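Serine protease pet (Escherichia coli, PDB 4OM9) acts as a secreted autotransporter serine protease and enterotoxin of enteroaggregative E. coli, with alpha-fodrin as its likely host target. Local coordinates at residues A[348-353]-A[368-373]; A[385-390]-A[405-410]. All coordinates share one frame; numbering follows the deposited sequence.

Overall arrangement
Contacts 1 and 2 are successive examples of one principle, the stacking of beta-helix rungs through parallel strand pairing. Their four strands are consecutive in the same sheet, and their centres lie about 9 Å apart. Segment 368-373 joins segment 385-390 directly, with probable backbone hydrogen bonds from Ile387 N to Leu369 O and from Gly389 N to Val371 O. In both contacts one sheet face is buried and apolar and the other is partly exposed. Contact 1 puts Trp351 inside and pairs Asp350 with Asn370 outside; contact 2 fills its interior with valine and leucine, and its outer side chains meet mainly by packing.

Contact 1: residues A[348-353]-A[368-373]; sequences TVDWNI and SLNVIQ
Val349 and Trp351 alternate with Asn370 in the backbone ladder that joins 348-353 to 368-373. Val349 N gives a bond to Ser368 O (2.7 Å), Asn370 N returns one to Val349 O, and Trp351 N bonds to Asn370 O. Ile372 N extends the ladder past the second strand with a longer bond to Trp351 O (3.2 Å).

Polar side chains meet on the face that carries Thr348, Asp350, Ser368 and Asn370. Asp350 and Asn370 lie alongside each other, and Asn370 ND2 donates to Asp350 OD1 at 2.9 Å. The oxygen lies close to the amide plane of Asn370, yet the amide reaches it from above the carboxylate plane, the two planes being 69° apart. The other carboxylate oxygen, OD2, forms a salt bridge with Lys323, so both oxygens are engaged. Past Val371, Gln373 reaches across to Asn352, its NE2 modelled implausibly close to OD1, so the detail of that bond is doubtful.

Apolar contacts occupy the buried face. Leu369 CD1 reaches over to the neighbouring strand and touches Trp351 CB at 3.6 Å and Val349 CB at 4.1 Å. Trp351 has CG anti to its backbone N (chi1 -179°), which lays the indole beside Val371, whose CG1 meets the ring edge at CD1 (4.0 Å). Ile353 CG1 lies over one ring face, offset toward the rim, while NE1 hydrogen-bonds to Gln375 OE1. In-register parallel strands, with like positions stacked from coil to coil, mark this as part of the right-handed beta-helix of an autotransporter passenger domain.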
# COMPACT_ATOMS: atom_id res chain seq x y z
N THR A 348 22.06 6.31 -27.22
CA THR A 348 20.78 6.60 -27.84
C THR A 348 20.79 6.26 -29.34
O THR A 348 21.67 6.68 -30.08
CB THR A 348 20.39 8.09 -27.66
OG1 THR A 348 20.17 8.36 -26.27
CG2 THR A 348 19.13 8.40 -28.46
N VAL A 349 19.78 5.50 -29.75
CA VAL A 349 19.58 5.16 -31.15
C VAL A 349 18.35 5.87 -31.74
O VAL A 349 17.21 5.50 -31.44
CB VAL A 349 19.42 3.65 -31.34
CG1 VAL A 349 19.24 3.34 -32.80
CG2 VAL A 349 20.62 2.90 -30.77
N ASP A 350 18.58 6.86 -32.60
CA ASP A 350 17.47 7.51 -33.29
C ASP A 350 16.94 6.57 -34.36
O ASP A 350 17.62 6.24 -35.34
CB ASP A 350 17.88 8.86 -33.88
CG ASP A 350 18.09 9.90 -32.81
OD1 ASP A 350 17.61 9.71 -31.67
OD2 ASP A 350 18.72 10.92 -33.10
N TRP A 351 15.73 6.11 -34.14
CA TRP A 351 15.18 5.04 -34.95
C TRP A 351 14.26 5.69 -35.97
O TRP A 351 13.09 5.94 -35.69
CB TRP A 351 14.46 4.02 -34.06
CG TRP A 351 13.87 2.86 -34.81
CD1 TRP A 351 12.55 2.71 -35.16
CD2 TRP A 351 14.57 1.70 -35.31
NE1 TRP A 351 12.40 1.52 -35.85
CE2 TRP A 351 13.60 0.90 -35.96
CE3 TRP A 351 15.90 1.29 -35.28
CZ2 TRP A 351 13.95 -0.32 -36.57
CZ3 TRP A 351 16.23 0.08 -35.90
CH2 TRP A 351 15.26 -0.70 -36.53
N ASN A 352 14.80 5.97 -37.15
CA ASN A 352 14.01 6.64 -38.18
C ASN A 352 13.77 5.74 -39.39
O ASN A 352 13.93 6.15 -40.51
CB ASN A 352 14.66 7.95 -38.64
CG ASN A 352 13.68 8.84 -39.42
OD1 ASN A 352 12.50 8.52 -39.52
ND2 ASN A 352 14.18 9.94 -39.97
N ILE A 353 13.38 4.51 -39.11
CA ILE A 353 12.82 3.62 -40.12
C ILE A 353 11.67 2.95 -39.40
O ILE A 353 11.45 3.19 -38.21
CB ILE A 353 13.81 2.53 -40.63
CG1 ILE A 353 14.24 1.64 -39.44
CG2 ILE A 353 15.01 3.14 -41.29
CD1 ILE A 353 15.20 0.49 -39.78
N SER A 368 18.74 3.90 -24.93
CA SER A 368 17.51 4.52 -25.47
C SER A 368 17.22 4.30 -26.96
O SER A 368 18.03 4.65 -27.81
CB SER A 368 17.55 6.03 -25.24
OG SER A 368 17.80 6.34 -23.88
N LEU A 369 16.03 3.78 -27.25
CA LEU A 369 15.50 3.77 -28.60
C LEU A 369 14.60 5.01 -28.77
O LEU A 369 13.58 5.13 -28.10
CB LEU A 369 14.73 2.49 -28.88
CG LEU A 369 14.37 2.28 -30.36
CD1 LEU A 369 15.63 2.18 -31.19
CD2 LEU A 369 13.52 1.05 -30.58
N ASN A 370 15.00 5.93 -29.64
CA ASN A 370 14.25 7.15 -29.88
C ASN A 370 13.47 7.05 -31.19
O ASN A 370 14.03 7.22 -32.26
CB ASN A 370 15.17 8.36 -29.93
CG ASN A 370 14.41 9.67 -30.09
OD1 ASN A 370 13.21 9.75 -29.78
ND2 ASN A 370 15.11 10.70 -30.58
N VAL A 371 12.18 6.76 -31.08
CA VAL A 371 11.40 6.41 -32.25
C VAL A 371 10.80 7.67 -32.86
O VAL A 371 9.86 8.23 -32.32
CB VAL A 371 10.30 5.40 -31.92
CG1 VAL A 371 9.77 4.77 -33.18
CG2 VAL A 371 10.85 4.30 -30.96
N ILE A 372 11.37 8.09 -33.99
CA ILE A 372 11.03 9.34 -34.67
C ILE A 372 9.79 9.25 -35.56
O ILE A 372 9.11 10.25 -35.79
CB ILE A 372 12.22 9.83 -35.54
CG1 ILE A 372 13.52 9.80 -34.74
CG2 ILE A 372 11.95 11.24 -36.11
CD1 ILE A 372 13.45 10.57 -33.42
N GLN A 373 9.48 8.06 -36.05
CA GLN A 373 8.32 7.88 -36.92
C GLN A 373 7.39 6.74 -36.45
O GLN A 373 7.80 5.84 -35.75
CB GLN A 373 8.75 7.63 -38.37
CG GLN A 373 9.73 6.47 -38.64
CD GLN A 373 10.01 6.28 -40.17
OE1 GLN A 373 9.25 5.63 -40.87
NE2 GLN A 373 11.09 6.89 -40.65

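Contact 2: residues A[385-390]-A[405-410]; sequences TVILGA and TVQLNA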
# COMPACT_ATOMS: atom_id res chain seq x y z
N THR A 385 15.11 2.84 -22.18
CA THR A 385 14.08 3.80 -22.52
C THR A 385 13.65 3.66 -23.98
O THR A 385 14.47 3.52 -24.86
CB THR A 385 14.56 5.24 -22.30
OG1 THR A 385 15.12 5.35 -20.99
CG2 THR A 385 13.40 6.24 -22.47
N VAL A 386 12.34 3.69 -24.22
CA VAL A 386 11.82 3.81 -25.54
C VAL A 386 11.01 5.11 -25.57
O VAL A 386 10.09 5.31 -24.77
CB VAL A 386 10.97 2.60 -25.94
CG1 VAL A 386 10.31 2.83 -27.31
CG2 VAL A 386 11.83 1.35 -25.96
N ILE A 387 11.41 6.02 -26.46
CA ILE A 387 10.78 7.31 -26.54
C ILE A 387 9.84 7.34 -27.74
O ILE A 387 10.22 6.98 -28.84
CB ILE A 387 11.81 8.44 -26.65
CG1 ILE A 387 12.82 8.35 -25.51
CG2 ILE A 387 11.09 9.81 -26.67
CD1 ILE A 387 13.99 9.34 -25.64
N LEU A 388 8.61 7.75 -27.51
CA LEU A 388 7.64 7.82 -28.58
C LEU A 388 7.68 9.22 -29.12
O LEU A 388 7.25 10.14 -28.44
CB LEU A 388 6.25 7.47 -28.07
CG LEU A 388 6.23 6.20 -27.22
CD1 LEU A 388 4.81 5.88 -26.74
CD2 LEU A 388 6.81 5.03 -28.03
N GLY A 389 8.22 9.38 -30.33
CA GLY A 389 8.37 10.70 -30.91
C GLY A 389 7.35 11.00 -31.99
O GLY A 389 7.44 12.03 -32.65
N ALA A 390 6.37 10.12 -32.16
CA ALA A 390 5.39 10.31 -33.23
C ALA A 390 3.97 9.98 -32.76
O ALA A 390 3.80 9.26 -31.77
CB ALA A 390 5.76 9.45 -34.45
N THR A 405 11.56 1.87 -19.42
CA THR A 405 10.77 3.10 -19.44
C THR A 405 10.23 3.36 -20.84
O THR A 405 10.95 3.21 -21.85
CB THR A 405 11.60 4.30 -18.98
OG1 THR A 405 11.93 4.13 -17.59
CG2 THR A 405 10.83 5.61 -19.14
N VAL A 406 8.96 3.72 -20.91
CA VAL A 406 8.35 4.25 -22.11
C VAL A 406 8.02 5.74 -21.91
O VAL A 406 7.36 6.12 -20.94
CB VAL A 406 7.09 3.48 -22.47
CG1 VAL A 406 6.38 4.14 -23.68
CG2 VAL A 406 7.43 2.06 -22.77
N GLN A 407 8.48 6.58 -22.83
CA GLN A 407 8.37 8.01 -22.64
C GLN A 407 7.69 8.72 -23.81
O GLN A 407 8.15 8.62 -24.94
CB GLN A 407 9.75 8.65 -22.41
CG GLN A 407 9.65 10.17 -22.27
CD GLN A 407 10.97 10.86 -22.14
OE1 GLN A 407 11.63 11.15 -23.14
NE2 GLN A 407 11.37 11.16 -20.91
N LEU A 408 6.61 9.44 -23.51
CA LEU A 408 5.90 10.21 -24.52
C LEU A 408 6.68 11.45 -24.94
O LEU A 408 7.20 12.16 -24.09
CB LEU A 408 4.53 10.62 -24.00
CG LEU A 408 3.73 9.47 -23.42
CD1 LEU A 408 2.29 9.88 -23.17
CD2 LEU A 408 3.77 8.28 -24.35
N ASN A 409 6.75 11.71 -26.24
CA ASN A 409 7.46 12.89 -26.74
C ASN A 409 6.84 13.45 -28.02
O ASN A 409 7.54 13.88 -28.93
CB ASN A 409 8.93 12.56 -26.98
CG ASN A 409 9.80 13.80 -27.09
OD1 ASN A 409 9.70 14.72 -26.27
ND2 ASN A 409 10.65 13.84 -28.10
N ALA A 410 5.51 13.43 -28.09
CA ALA A 410 4.77 13.98 -29.23
C ALA A 410 3.31 13.93 -28.85
O ALA A 410 2.96 13.30 -27.86
CB ALA A 410 5.04 13.17 -30.52
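Leu388 carries the packing on the buried face between 385-390 and 405-410: its CD1 lies 3.5 Å from Leu408 CD2 and also touches Val406 CG1 at 3.9 Å. Leu388 and Leu408 run side by side, whereas Val406 meets the leucine at a slant. CG of Leu388 is anti to its carbonyl carbon (chi1 -48°), and from there one methyl reaches both neighbours.

On the other face, Ile387 lies alongside Gln407 and Asn409. Its CG2 packs against Asn409 CB (3.5 Å), and Gln407 OE1 lies against its CG2, CG1 and CD1. That amide is tied outward, its NE2 hydrogen-bonded to Asp432. Thr385 and Thr405 lie side by side, pointing the same way, at the start of the paired segments, and Ala410 CB rests on Gly389 O (3.4 Å) where the strands have ended.

These side chains are set in register by the backbone. Val386 N donates to Thr405 O, Gln407 N to Val386 O and Leu388 N to Gln407 O, each at 2.8 Å. The ladder frays at its end, where Asn409 N makes a weak, bent bond to Leu388 O (N-H...O angle 126°).

The strand axes approach to 4.7 Å at an angle of 20°. Strand 368-371 pairs with the other edge of 385-388, through Thr385, Ile387 and Gly389, while strand 429-432 follows 404-408 on the far side, its Leu431 touching Val406 and Leu408. On the buried face, Thr381 of strand 379-381 packs against Val386 and Val406.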